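PDB 3GZ7: putative antibiotic biosynthesis monooxygenase, which probably oxidises small organic substrates as a dimeric alpha-beta barrel enzyme, although its own substrate is not established. Local coordinates for residues A[21-26]-A[73-78]; A[27-32]-A[67-72]; A[36-41]-A[57-62]; A[42-47]-A[92-97]. All blocks are in the same frame, centred on the assembly; numbering follows the deposited sequence.

Contact 1: residues A[21-26]-A[73-78]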
loop_
_atom_site.group_PDB
_atom_site.type_symbol
_atom_site.label_atom_id
_atom_site.label_comp_id
_atom_site.label_asym_id
_atom_site.label_seq_id
_atom_site.Cartn_x
_atom_site.Cartn_y
_atom_site.Cartn_z
ATOM N N ILE A 21 3.040 -12.824 -0.835
ATOM C CA ILE A 21 3.363 -11.527 -1.390
ATOM C C ILE A 21 2.071 -10.755 -1.699
ATOM O O ILE A 21 0.992 -11.338 -1.770
ATOM C CB ILE A 21 4.307 -11.656 -2.601
ATOM C CG1 ILE A 21 3.618 -12.309 -3.809
ATOM C CG2 ILE A 21 5.620 -12.443 -2.182
ATOM C CD1 ILE A 21 2.892 -11.315 -4.767
ATOM N N GLN A 22 2.189 -9.435 -1.801
ATOM C CA GLN A 22 1.078 -8.565 -2.169
ATOM C C GLN A 22 1.370 -7.846 -3.480
ATOM O O GLN A 22 2.413 -7.241 -3.648
ATOM C CB GLN A 22 0.825 -7.551 -1.066
ATOM C CG GLN A 22 0.326 -8.196 0.250
ATOM C CD GLN A 22 -0.146 -7.151 1.227
ATOM O OE1 GLN A 22 0.467 -6.070 1.328
ATOM N NE2 GLN A 22 -1.246 -7.440 1.940
ATOM N N GLU A 23 0.475 -7.996 -4.429
ATOM C CA GLU A 23 0.428 -7.149 -5.592
ATOM C C GLU A 23 -0.164 -5.841 -5.127
ATOM O O GLU A 23 -1.190 -5.854 -4.451
ATOM C CB GLU A 23 -0.492 -7.751 -6.679
ATOM C CG GLU A 23 -0.895 -6.758 -7.808
ATOM C CD GLU A 23 -2.087 -7.188 -8.629
ATOM O OE1 GLU A 23 -2.589 -8.316 -8.421
ATOM O OE2 GLU A 23 -2.513 -6.407 -9.521
ATOM N N ILE A 24 0.478 -4.727 -5.496
ATOM C CA ILE A 24 -0.033 -3.342 -5.270
ATOM C C ILE A 24 -0.301 -2.731 -6.626
ATOM O O ILE A 24 0.606 -2.587 -7.405
ATOM C CB ILE A 24 1.018 -2.465 -4.506
ATOM C CG1 ILE A 24 1.547 -3.217 -3.300
ATOM C CG2 ILE A 24 0.426 -1.137 -4.017
ATOM C CD1 ILE A 24 0.439 -3.427 -2.213
ATOM N N ALA A 25 -1.553 -2.424 -6.932
ATOM C CA ALA A 25 -1.934 -1.779 -8.173
ATOM C C ALA A 25 -2.462 -0.370 -7.852
ATOM O O ALA A 25 -3.494 -0.243 -7.170
ATOM C CB ALA A 25 -3.009 -2.588 -8.845
ATOM N N SER A 26 -1.738 0.670 -8.278
ATOM C CA SER A 26 -2.154 2.058 -8.100
ATOM C C SER A 26 -2.935 2.454 -9.297
ATOM O O SER A 26 -2.388 2.517 -10.410
ATOM C CB SER A 26 -0.997 3.030 -7.980
ATOM O OG SER A 26 0.057 2.404 -7.293
ATOM N N VAL A 73 -3.757 -7.204 -3.495
ATOM C CA VAL A 73 -4.127 -8.596 -3.759
ATOM C C VAL A 73 -3.088 -9.499 -3.135
ATOM O O VAL A 73 -1.902 -9.297 -3.343
ATOM C CB VAL A 73 -4.251 -8.898 -5.273
ATOM C CG1 VAL A 73 -4.770 -10.288 -5.489
ATOM C CG2 VAL A 73 -5.170 -7.887 -5.945
ATOM N N ASP A 74 -3.541 -10.483 -2.351
ATOM C CA ASP A 74 -2.646 -11.455 -1.703
ATOM C C ASP A 74 -2.452 -12.648 -2.608
ATOM O O ASP A 74 -3.415 -13.276 -2.993
ATOM C CB ASP A 74 -3.194 -11.878 -0.340
ATOM C CG ASP A 74 -3.462 -10.672 0.556
ATOM O OD1 ASP A 74 -2.527 -9.978 0.976
ATOM O OD2 ASP A 74 -4.638 -10.362 0.766
ATOM N N TRP A 75 -1.182 -12.893 -2.963
ATOM C CA TRP A 75 -0.715 -14.001 -3.782
ATOM C C TRP A 75 0.312 -14.836 -3.039
ATOM O O TRP A 75 1.129 -14.329 -2.283
ATOM C CB TRP A 75 -0.100 -13.471 -5.094
ATOM C CG TRP A 75 -1.049 -12.657 -5.982
ATOM C CD1 TRP A 75 -1.075 -11.276 -6.140
ATOM C CD2 TRP A 75 -2.085 -13.173 -6.831
ATOM N NE1 TRP A 75 -2.041 -10.935 -7.049
ATOM C CE2 TRP A 75 -2.702 -12.067 -7.459
ATOM C CE3 TRP A 75 -2.572 -14.463 -7.098
ATOM C CZ2 TRP A 75 -3.757 -12.216 -8.352
ATOM C CZ3 TRP A 75 -3.629 -14.606 -7.965
ATOM C CH2 TRP A 75 -4.224 -13.483 -8.580
ATOM N N GLU A 76 0.291 -16.139 -3.279
ATOM C CA GLU A 76 1.328 -17.023 -2.727
ATOM C C GLU A 76 2.695 -16.748 -3.323
ATOM O O GLU A 76 3.689 -16.746 -2.606
ATOM C CB GLU A 76 0.957 -18.502 -2.924
ATOM C CG GLU A 76 -0.144 -18.996 -1.975
ATOM C CD GLU A 76 -0.737 -20.381 -2.399
ATOM O OE1 GLU A 76 -0.061 -21.127 -3.133
ATOM O OE2 GLU A 76 -1.868 -20.717 -1.954
ATOM N N THR A 77 2.717 -16.555 -4.642
ATOM C CA THR A 77 3.890 -16.172 -5.405
ATOM C C THR A 77 3.565 -15.048 -6.427
ATOM O O THR A 77 2.404 -14.869 -6.808
ATOM C CB THR A 77 4.458 -17.371 -6.229
ATOM O OG1 THR A 77 3.615 -17.625 -7.359
ATOM C CG2 THR A 77 4.593 -18.628 -5.362
ATOM N N VAL A 78 4.600 -14.326 -6.864
ATOM C CA VAL A 78 4.465 -13.306 -7.932
ATOM C C VAL A 78 4.017 -13.986 -9.215
ATOM O O VAL A 78 3.214 -13.394 -9.964
ATOM C CB VAL A 78 5.777 -12.430 -8.178
ATOM C CG1 VAL A 78 5.666 -11.484 -9.471
ATOM C CG2 VAL A 78 6.140 -11.627 -6.949
#

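Contact 2: residues A[27-32]-A[67-72]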
loop_
_atom_site.group_PDB
_atom_site.type_symbol
_atom_site.label_atom_id
_atom_site.label_comp_id
_atom_site.label_asym_id
_atom_site.label_seq_id
_atom_site.Cartn_x
_atom_site.Cartn_y
_atom_site.Cartn_z
ATOM N N ILE A 27 -4.203 2.734 -9.069
ATOM C CA ILE A 27 -5.152 2.971 -10.133
ATOM C C ILE A 27 -5.547 4.454 -10.126
ATOM O O ILE A 27 -5.716 5.046 -9.052
ATOM C CB ILE A 27 -6.390 2.052 -9.914
ATOM C CG1 ILE A 27 -5.934 0.585 -9.901
ATOM C CG2 ILE A 27 -7.457 2.310 -10.967
ATOM C CD1 ILE A 27 -6.748 -0.338 -9.037
ATOM N N LEU A 28 -5.620 5.076 -11.299
ATOM C CA LEU A 28 -6.211 6.397 -11.436
ATOM C C LEU A 28 -7.512 6.276 -12.261
ATOM O O LEU A 28 -7.497 5.819 -13.411
ATOM C CB LEU A 28 -5.248 7.403 -12.072
ATOM C CG LEU A 28 -5.776 8.833 -12.329
ATOM C CD1 LEU A 28 -5.940 9.610 -11.006
ATOM C CD2 LEU A 28 -4.845 9.609 -13.297
ATOM N N VAL A 29 -8.638 6.651 -11.644
ATOM C CA VAL A 29 -9.936 6.507 -12.253
ATOM C C VAL A 29 -10.263 7.824 -12.974
ATOM O O VAL A 29 -9.962 8.901 -12.485
ATOM C CB VAL A 29 -11.004 6.174 -11.186
ATOM C CG1 VAL A 29 -12.361 6.475 -11.657
ATOM C CG2 VAL A 29 -10.929 4.706 -10.785
ATOM N N GLN A 30 -10.866 7.710 -14.150
ATOM C CA GLN A 30 -11.406 8.845 -14.890
ATOM C C GLN A 30 -12.417 9.646 -14.032
ATOM O O GLN A 30 -13.257 9.056 -13.322
ATOM C CB GLN A 30 -12.099 8.356 -16.150
ATOM C CG GLN A 30 -11.207 7.881 -17.217
ATOM C CD GLN A 30 -11.980 7.495 -18.470
ATOM O OE1 GLN A 30 -12.855 8.234 -18.908
ATOM N NE2 GLN A 30 -11.649 6.342 -19.057
ATOM N N PRO A 31 -12.355 10.993 -14.126
ATOM C CA PRO A 31 -13.208 11.870 -13.324
ATOM C C PRO A 31 -14.659 11.469 -13.443
ATOM O O PRO A 31 -15.141 11.286 -14.558
ATOM C CB PRO A 31 -13.002 13.245 -13.982
ATOM C CG PRO A 31 -11.634 13.171 -14.629
ATOM C CD PRO A 31 -11.465 11.752 -15.037
ATOM N N GLY A 32 -15.354 11.328 -12.314
ATOM C CA GLY A 32 -16.732 10.892 -12.339
ATOM C C GLY A 32 -16.998 9.392 -12.407
ATOM O O GLY A 32 -18.150 8.990 -12.324
ATOM N N GLN A 67 -9.780 10.439 -6.932
ATOM C CA GLN A 67 -9.805 9.582 -8.109
ATOM C C GLN A 67 -8.743 8.456 -8.040
ATOM O O GLN A 67 -8.747 7.634 -8.918
ATOM C CB GLN A 67 -9.594 10.370 -9.378
ATOM C CG GLN A 67 -10.664 11.362 -9.749
ATOM C CD GLN A 67 -10.146 12.350 -10.777
ATOM O OE1 GLN A 67 -9.451 11.977 -11.731
ATOM N NE2 GLN A 67 -10.474 13.608 -10.591
ATOM N N ARG A 68 -7.853 8.416 -7.016
ATOM C CA ARG A 68 -6.838 7.388 -6.941
ATOM C C ARG A 68 -7.198 6.346 -5.878
ATOM O O ARG A 68 -7.655 6.691 -4.760
ATOM C CB ARG A 68 -5.447 7.963 -6.639
ATOM C CG ARG A 68 -4.977 8.987 -7.603
ATOM C CD ARG A 68 -3.514 9.417 -7.374
ATOM N NE ARG A 68 -2.924 9.713 -8.677
ATOM C CZ ARG A 68 -2.447 8.788 -9.527
ATOM N NH1 ARG A 68 -2.394 7.506 -9.200
ATOM N NH2 ARG A 68 -1.983 9.158 -10.712
ATOM N N TYR A 69 -6.946 5.087 -6.258
ATOM C CA TYR A 69 -7.247 3.913 -5.503
ATOM C C TYR A 69 -6.021 2.985 -5.550
ATOM O O TYR A 69 -5.145 3.117 -6.433
ATOM C CB TYR A 69 -8.445 3.164 -6.101
ATOM C CG TYR A 69 -9.805 3.846 -6.011
ATOM C CD1 TYR A 69 -10.210 4.818 -6.937
ATOM C CD2 TYR A 69 -10.716 3.465 -5.033
ATOM C CE1 TYR A 69 -11.481 5.413 -6.850
ATOM C CE2 TYR A 69 -11.953 4.041 -4.939
ATOM C CZ TYR A 69 -12.348 5.000 -5.849
ATOM O OH TYR A 69 -13.613 5.520 -5.707
ATOM N N THR A 70 -5.965 2.058 -4.585
ATOM C CA THR A 70 -4.942 1.037 -4.524
ATOM C C THR A 70 -5.650 -0.308 -4.352
ATOM O O THR A 70 -6.339 -0.535 -3.338
ATOM C CB THR A 70 -4.013 1.222 -3.333
ATOM O OG1 THR A 70 -3.544 2.559 -3.291
ATOM C CG2 THR A 70 -2.828 0.274 -3.374
ATOM N N LEU A 71 -5.479 -1.192 -5.323
ATOM C CA LEU A 71 -5.898 -2.592 -5.144
ATOM C C LEU A 71 -4.748 -3.351 -4.512
ATOM O O LEU A 71 -3.646 -3.294 -5.045
ATOM C CB LEU A 71 -6.298 -3.238 -6.459
ATOM C CG LEU A 71 -7.148 -4.516 -6.440
ATOM C CD1 LEU A 71 -8.641 -4.189 -6.091
ATOM C CD2 LEU A 71 -7.046 -5.237 -7.793
ATOM N N VAL A 72 -5.023 -4.055 -3.401
ATOM C CA VAL A 72 -4.032 -4.915 -2.725
ATOM C C VAL A 72 -4.532 -6.345 -2.807
ATOM O O VAL A 72 -5.633 -6.643 -2.338
ATOM C CB VAL A 72 -3.797 -4.451 -1.252
ATOM C CG1 VAL A 72 -2.744 -5.322 -0.524
ATOM C CG2 VAL A 72 -3.410 -2.970 -1.265
HETATM O O HOH W 1 -3.380 5.658 -7.656
#

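Contact 3: residues A[36-41]-A[57-62]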
loop_
_atom_site.group_PDB
_atom_site.type_symbol
_atom_site.label_atom_id
_atom_site.label_comp_id
_atom_site.label_asym_id
_atom_site.label_seq_id
_atom_site.Cartn_x
_atom_site.Cartn_y
_atom_site.Cartn_z
ATOM N N ASP A 36 -18.739 3.786 -10.359
ATOM C CA ASP A 36 -18.759 2.745 -11.370
ATOM C C ASP A 36 -17.607 1.793 -11.101
ATOM O O ASP A 36 -17.730 0.578 -11.305
ATOM C CB ASP A 36 -18.583 3.341 -12.787
ATOM C CG ASP A 36 -19.863 3.963 -13.358
ATOM O OD1 ASP A 36 -20.965 3.647 -12.864
ATOM O OD2 ASP A 36 -19.758 4.767 -14.323
ATOM N N PHE A 37 -16.483 2.356 -10.659
ATOM C CA PHE A 37 -15.266 1.565 -10.496
ATOM C C PHE A 37 -15.436 0.674 -9.296
ATOM O O PHE A 37 -15.295 -0.541 -9.381
ATOM C CB PHE A 37 -14.005 2.450 -10.347
ATOM C CG PHE A 37 -12.748 1.653 -10.042
ATOM C CD1 PHE A 37 -12.265 0.726 -10.948
ATOM C CD2 PHE A 37 -12.085 1.810 -8.833
ATOM C CE1 PHE A 37 -11.123 -0.028 -10.662
ATOM C CE2 PHE A 37 -10.952 1.063 -8.533
ATOM C CZ PHE A 37 -10.472 0.151 -9.453
ATOM N N GLU A 38 -15.759 1.299 -8.168
ATOM C CA GLU A 38 -16.057 0.556 -6.946
ATOM C C GLU A 38 -17.044 -0.561 -7.208
ATOM O O GLU A 38 -16.747 -1.676 -6.836
ATOM C CB GLU A 38 -16.566 1.463 -5.851
ATOM C CG GLU A 38 -15.481 2.334 -5.274
ATOM C CD GLU A 38 -15.972 3.345 -4.279
ATOM O OE1 GLU A 38 -17.140 3.247 -3.822
ATOM O OE2 GLU A 38 -15.142 4.211 -3.917
ATOM N N ALA A 39 -18.181 -0.265 -7.853
ATOM C CA ALA A 39 -19.178 -1.311 -8.251
ATOM C C ALA A 39 -18.540 -2.443 -9.052
ATOM O O ALA A 39 -18.738 -3.643 -8.763
ATOM C CB ALA A 39 -20.384 -0.678 -9.051
ATOM N N GLY A 40 -17.727 -2.062 -10.034
ATOM C CA GLY A 40 -16.973 -3.031 -10.845
ATOM C C GLY A 40 -15.990 -3.890 -10.101
ATOM O O GLY A 40 -15.937 -5.063 -10.331
ATOM N N VAL A 41 -15.173 -3.295 -9.223
ATOM C CA VAL A 41 -14.306 -4.095 -8.356
ATOM C C VAL A 41 -15.115 -5.046 -7.443
ATOM O O VAL A 41 -14.728 -6.211 -7.259
ATOM C CB VAL A 41 -13.345 -3.228 -7.513
ATOM C CG1 VAL A 41 -12.457 -4.128 -6.637
ATOM C CG2 VAL A 41 -12.454 -2.319 -8.421
ATOM N N VAL A 57 -8.345 -9.911 -1.674
ATOM C CA VAL A 57 -8.455 -8.715 -2.494
ATOM C C VAL A 57 -9.107 -7.557 -1.698
ATOM O O VAL A 57 -10.228 -7.680 -1.174
ATOM C CB VAL A 57 -9.324 -9.002 -3.727
ATOM C CG1 VAL A 57 -9.368 -7.786 -4.681
ATOM C CG2 VAL A 57 -8.776 -10.196 -4.445
ATOM N N ALA A 58 -8.402 -6.433 -1.599
ATOM C CA ALA A 58 -8.870 -5.227 -0.900
ATOM C C ALA A 58 -8.681 -3.973 -1.815
ATOM O O ALA A 58 -7.741 -3.898 -2.648
ATOM C CB ALA A 58 -8.094 -5.075 0.406
ATOM N N LEU A 59 -9.612 -3.038 -1.699
ATOM C CA LEU A 59 -9.643 -1.806 -2.498
ATOM C C LEU A 59 -9.545 -0.647 -1.520
ATOM O O LEU A 59 -10.277 -0.608 -0.520
ATOM C CB LEU A 59 -10.928 -1.707 -3.346
ATOM C CG LEU A 59 -11.046 -0.478 -4.270
ATOM C CD1 LEU A 59 -9.903 -0.438 -5.287
ATOM C CD2 LEU A 59 -12.426 -0.456 -4.937
ATOM N N HIS A 60 -8.576 0.226 -1.737
ATOM C CA HIS A 60 -8.382 1.391 -0.893
ATOM C C HIS A 60 -8.503 2.625 -1.759
ATOM O O HIS A 60 -8.188 2.582 -2.932
ATOM C CB HIS A 60 -7.008 1.382 -0.189
ATOM C CG HIS A 60 -6.791 0.233 0.731
ATOM N ND1 HIS A 60 -7.100 0.286 2.070
ATOM C CD2 HIS A 60 -6.320 -1.017 0.499
ATOM C CE1 HIS A 60 -6.828 -0.885 2.622
ATOM N NE2 HIS A 60 -6.357 -1.692 1.691
ATOM N N ARG A 61 -8.959 3.719 -1.154
ATOM C CA ARG A 61 -9.104 4.993 -1.824
ATOM C C ARG A 61 -8.278 6.093 -1.151
ATOM O O ARG A 61 -8.353 6.275 0.050
ATOM C CB ARG A 61 -10.565 5.406 -1.839
ATOM C CG ARG A 61 -10.825 6.639 -2.656
ATOM C CD ARG A 61 -12.320 6.901 -2.767
ATOM N NE ARG A 61 -12.586 7.973 -3.742
ATOM C CZ ARG A 61 -13.797 8.485 -3.966
ATOM N NH1 ARG A 61 -14.859 8.043 -3.295
ATOM N NH2 ARG A 61 -13.947 9.460 -4.832
ATOM N N SER A 62 -7.534 6.848 -1.965
ATOM C CA SER A 62 -6.774 7.985 -1.483
ATOM C C SER A 62 -7.669 9.098 -0.948
ATOM O O SER A 62 -8.644 9.472 -1.585
ATOM C CB SER A 62 -5.922 8.560 -2.603
ATOM O OG SER A 62 -5.124 9.638 -2.119
HETATM O O HOH W 2 -15.478 5.597 -1.507
#

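Contact 4: residues A[42-47]-A[92-97]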
loop_
_atom_site.group_PDB
_atom_site.type_symbol
_atom_site.label_atom_id
_atom_site.label_comp_id
_atom_site.label_asym_id
_atom_site.label_seq_id
_atom_site.Cartn_x
_atom_site.Cartn_y
_atom_site.Cartn_z
ATOM N N ALA A 42 -16.234 -4.573 -6.881
ATOM C CA ALA A 42 -17.035 -5.378 -5.938
ATOM C C ALA A 42 -17.540 -6.650 -6.622
ATOM O O ALA A 42 -17.455 -7.748 -6.098
ATOM C CB ALA A 42 -18.199 -4.548 -5.360
ATOM N N GLN A 43 -17.972 -6.474 -7.855
ATOM C CA GLN A 43 -18.451 -7.546 -8.706
ATOM C C GLN A 43 -17.374 -8.473 -9.242
ATOM O O GLN A 43 -17.628 -9.628 -9.530
ATOM C CB GLN A 43 -19.183 -6.905 -9.881
ATOM C CG GLN A 43 -19.944 -7.902 -10.634
ATOM C CD GLN A 43 -20.570 -7.358 -11.856
ATOM O OE1 GLN A 43 -20.780 -6.128 -12.005
ATOM N NE2 GLN A 43 -20.855 -8.275 -12.786
ATOM N N ALA A 44 -16.180 -7.941 -9.393
ATOM C CA ALA A 44 -15.062 -8.646 -9.997
ATOM C C ALA A 44 -14.255 -9.410 -8.952
ATOM O O ALA A 44 -13.512 -10.315 -9.287
ATOM C CB ALA A 44 -14.187 -7.645 -10.746
ATOM N N ARG A 45 -14.414 -9.039 -7.680
ATOM C CA ARG A 45 -13.670 -9.624 -6.562
ATOM C C ARG A 45 -13.553 -11.149 -6.536
ATOM O O ARG A 45 -12.441 -11.633 -6.308
ATOM C CB ARG A 45 -14.200 -9.111 -5.207
ATOM C CG ARG A 45 -13.341 -7.987 -4.660
ATOM C CD ARG A 45 -13.652 -7.570 -3.248
ATOM N NE ARG A 45 -13.012 -8.376 -2.218
ATOM C CZ ARG A 45 -13.608 -9.331 -1.487
ATOM N NH1 ARG A 45 -14.881 -9.675 -1.671
ATOM N NH2 ARG A 45 -12.910 -9.956 -0.551
ATOM N N PRO A 46 -14.669 -11.896 -6.751
ATOM C CA PRO A 46 -14.688 -13.370 -6.921
ATOM C C PRO A 46 -13.810 -13.966 -8.046
ATOM O O PRO A 46 -13.344 -15.103 -7.919
ATOM C CB PRO A 46 -16.162 -13.671 -7.199
ATOM C CG PRO A 46 -16.887 -12.556 -6.577
ATOM C CD PRO A 46 -16.035 -11.347 -6.813
ATOM N N LEU A 47 -13.605 -13.222 -9.132
ATOM C CA LEU A 47 -12.589 -13.554 -10.145
ATOM C C LEU A 47 -11.225 -13.725 -9.556
ATOM O O LEU A 47 -10.492 -14.661 -9.918
ATOM C CB LEU A 47 -12.496 -12.462 -11.247
ATOM C CG LEU A 47 -13.724 -12.292 -12.145
ATOM C CD1 LEU A 47 -13.614 -11.121 -13.183
ATOM C CD2 LEU A 47 -14.037 -13.624 -12.805
ATOM N N GLN A 92 -9.202 -11.261 -18.535
ATOM C CA GLN A 92 -9.946 -10.671 -19.632
ATOM C C GLN A 92 -11.322 -10.172 -19.156
ATOM O O GLN A 92 -11.819 -9.146 -19.629
ATOM C CB GLN A 92 -10.093 -11.678 -20.821
ATOM C CG GLN A 92 -8.774 -12.456 -21.202
ATOM C CD GLN A 92 -7.636 -11.529 -21.571
ATOM O OE1 GLN A 92 -7.854 -10.547 -22.265
ATOM N NE2 GLN A 92 -6.415 -11.853 -21.155
ATOM N N GLU A 93 -11.921 -10.881 -18.204
ATOM C CA GLU A 93 -13.210 -10.488 -17.612
ATOM C C GLU A 93 -13.075 -9.299 -16.603
ATOM O O GLU A 93 -13.914 -8.395 -16.560
ATOM C CB GLU A 93 -13.825 -11.706 -16.939
ATOM C CG GLU A 93 -15.155 -11.493 -16.298
ATOM C CD GLU A 93 -16.233 -11.158 -17.297
ATOM O OE1 GLU A 93 -15.988 -11.238 -18.520
ATOM O OE2 GLU A 93 -17.336 -10.803 -16.840
ATOM N N TRP A 94 -12.013 -9.307 -15.811
ATOM C CA TRP A 94 -11.665 -8.167 -14.987
ATOM C C TRP A 94 -11.574 -6.908 -15.863
ATOM O O TRP A 94 -12.140 -5.897 -15.530
ATOM C CB TRP A 94 -10.347 -8.437 -14.216
ATOM C CG TRP A 94 -9.672 -7.198 -13.655
ATOM C CD1 TRP A 94 -8.609 -6.542 -14.195
ATOM C CD2 TRP A 94 -10.010 -6.474 -12.447
ATOM N NE1 TRP A 94 -8.264 -5.469 -13.431
ATOM C CE2 TRP A 94 -9.109 -5.388 -12.351
ATOM C CE3 TRP A 94 -10.976 -6.633 -11.460
ATOM C CZ2 TRP A 94 -9.138 -4.464 -11.288
ATOM C CZ3 TRP A 94 -11.017 -5.707 -10.413
ATOM C CH2 TRP A 94 -10.084 -4.638 -10.337
ATOM N N ARG A 95 -10.862 -6.973 -16.977
ATOM C CA ARG A 95 -10.681 -5.802 -17.833
ATOM C C ARG A 95 -11.963 -5.366 -18.511
ATOM O O ARG A 95 -12.188 -4.182 -18.647
ATOM C CB ARG A 95 -9.554 -6.037 -18.846
ATOM C CG ARG A 95 -8.162 -5.834 -18.225
ATOM C CD ARG A 95 -8.121 -4.393 -17.697
ATOM N NE ARG A 95 -6.807 -3.785 -17.569
ATOM C CZ ARG A 95 -6.086 -3.270 -18.560
ATOM N NH1 ARG A 95 -6.514 -3.297 -19.827
ATOM N NH2 ARG A 95 -4.895 -2.727 -18.258
ATOM N N LYS A 96 -12.816 -6.313 -18.878
ATOM C CA LYS A 96 -14.182 -5.990 -19.315
ATOM C C LYS A 96 -15.054 -5.312 -18.253
ATOM O O LYS A 96 -15.845 -4.438 -18.571
ATOM C CB LYS A 96 -14.883 -7.251 -19.852
ATOM C CG LYS A 96 -14.303 -7.692 -21.214
ATOM C CD LYS A 96 -14.631 -9.154 -21.584
ATOM C CE LYS A 96 -13.837 -9.588 -22.818
ATOM N NZ LYS A 96 -14.414 -10.839 -23.353
ATOM N N LEU A 97 -14.901 -5.711 -16.991
ATOM C CA LEU A 97 -15.645 -5.111 -15.888
ATOM C C LEU A 97 -15.137 -3.700 -15.460
ATOM O O LEU A 97 -15.949 -2.864 -15.119
ATOM C CB LEU A 97 -15.672 -6.042 -14.666
ATOM C CG LEU A 97 -16.668 -7.185 -14.668
ATOM C CD1 LEU A 97 -16.202 -8.363 -13.792
ATOM C CD2 LEU A 97 -18.024 -6.693 -14.176
#

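Contact 1: residues A[21-26]-A[73-78]
Glu23 and Trp75 lie side by side and point the same way, with the carboxylate and indole planes only 20° apart. Trp75 NE1 donates to Glu23 OE1 at 3.0 Å, nearly straight (167°), and the oxygen receives it on its anti lone pair. The glutamate gets there because CG stands anti to the backbone N (chi1 165°) and the chain runs on extended past the ring edge. Val73, on the same face, sets CG2 3.6 Å from Glu23 OE1 and CG1 over one face of the Trp75 ring, offset toward the rim. Further along, Ile21 CD1 lies 3.7 Å from Trp75 CB and 3.9 Å from Val78 CG2. On the other face Gln22 and Asp74 run alongside each other, and Gln22 NE2 gives an N-H to Asp74 OD1 at 3.0 Å. Ladder bonds such as Ile21 N to Trp75 O (2.8 Å) join strands 21-28 and 68-75, the central antiparallel pair of a ferredoxin-like sheet. His81 stacks on the Trp75 ring, while His60 of the second subunit packs on Gln22. Glu23 is buried; the nearly in-plane bond probably restrains its carboxylate against the indole, and OE2 lies close to a citrate, probably from the crystallisation liquor.

Contact 2: residues A[27-32]-A[67-72]
Leu28 lays its CD1 over one face of the Arg68 guanidinium, offset toward the rim, and the same methyl lies 3.6 Å from Arg68 CG. A bend at chi3 (146°) helps bring the guanidinium alongside Leu28. At the guanidinium edge, in plane, a water accepts from Arg68 NH1 at 2.6 Å and donates to Ile27 O at 2.8 Å, tying the side chain to the neighbouring strand. Behind these groups runs an antiparallel ladder: Ile27 N bonds to Tyr69 O at 2.8 Å, and Val29 N to Gln67 O at 2.9 Å. Here strand 21-28 ends and strand 68-75 begins, the two middle strands of the ferredoxin-like sheet. On the face turned toward helix 34-49, Val29 CG2 comes obliquely to the Tyr69 ring, 3.9 Å from Tyr69 CD1, and Ile27 CD1 rests 3.9 Å from Leu71 CB. A second shell holds this face in place: Phe37 meets the Tyr69 ring edge-to-face and also packs on Ile27 and Val29.

Contact 3: residues A[36-41]-A[57-62]
Leu59 of strand 54-62 points its two methyl groups at side chains of helix 34-49, where the first beta-alpha-beta crossover of the ferredoxin-like fold lays its helix on the sheet. The helix and strand segments run nearly antiparallel, at 168°, with axes 10.4 Å apart. With CG anti to the backbone N (chi1 -178°), Leu59 carries its branched end toward the helix. CD1 meets the Phe37 ring obliquely, 3.7 Å from Phe37 CE2, whereas CD2 is nearest Val41, 3.9 Å from Val41 CB. Val41 in turn lays CG2 over one face of the Phe37 ring, so the three side chains make one apolar cluster. At its margin the chemistry turns polar. Glu38 is extended beyond CG, and Arg61 stretches out fully from CG to NE; the two side chains cross at about a right angle, carboxylate and guanidinium planes 79° apart. Glu38 OE2 and Arg61 NH1 form only a long salt bridge of 3.9 Å, with no N-H aimed at the oxygen. Tyr69 OH hydrogen-bonds the same OE2, and Arg61 NE is taken by Pro66 O. Strand residues His60 to Ser62 pair with a strand of the second subunit, carrying the sheet across the dimer interface. A water completes the link, donating to Glu38 OE2 at 2.8 Å and accepting from Arg61 NH1 at 3.1 Å, in the guanidinium plane.

Contact 4: residues A[42-47]-A[92-97]
Citrate O6 is gripped by Trp94 NE1 and Arg95 NE, and the same Trp94 ring, by its benzo edge, meets Ala44 of the facing helix. The citrate probably comes from the crystallisation liquor, though it may mark a pocket. Two helices of the ferredoxin-like fold, 34-49 and 89-98, run antiparallel here at 177°, side by side on one face of the sheet; the axes of segments 42-47 and 92-97 come within 9.8 Å. Ala44 CB approaches Trp94 CE3 to 3.4 Å, near the ring plane, and lies 3.7 Å from Leu97 CD1. Phe48 makes an edge-to-face contact with the Trp94 ring. One turn on, Leu47 crosses Glu93 at about a right angle, its CD1 3.5 Å from Glu93 CG, and it also reaches Leu97 CD1 at 3.8 Å. Helix 34-49 kinks at Pro46, whose N has no hydrogen to give, and Leu47 N makes a weak bond to Ala44 O. One residue before Ala44, Gln43, extended with CG anti to the backbone N (chi1 -168°), turns the flat side of its amide to Leu97: Leu97 CD2 sits 3.5 Å from Gln43 CD.

Contacts 1 and 2 follow each other along the same strand pair, 21-28 with 68-75, their centres about 17 Å apart on opposite sides of the chain's centre. Contact 3 sets helix 34-49 against strand 54-62, the neighbour of 68-75 in the sheet; the centres of contacts 2 and 3 are about 8 Å apart. Contact 4 uses the next part of that helix, packed on helix 89-98, with the centres of contacts 3 and 4 about 11 Å apart. Along the chain, contact 3 nests inside contact 2, which nests inside contact 1, whereas contact 4 crosses all three. Together they join the four-stranded sheet to its helical layer, while strand 54-62 continues the sheet into the second subunit's half of the barrel.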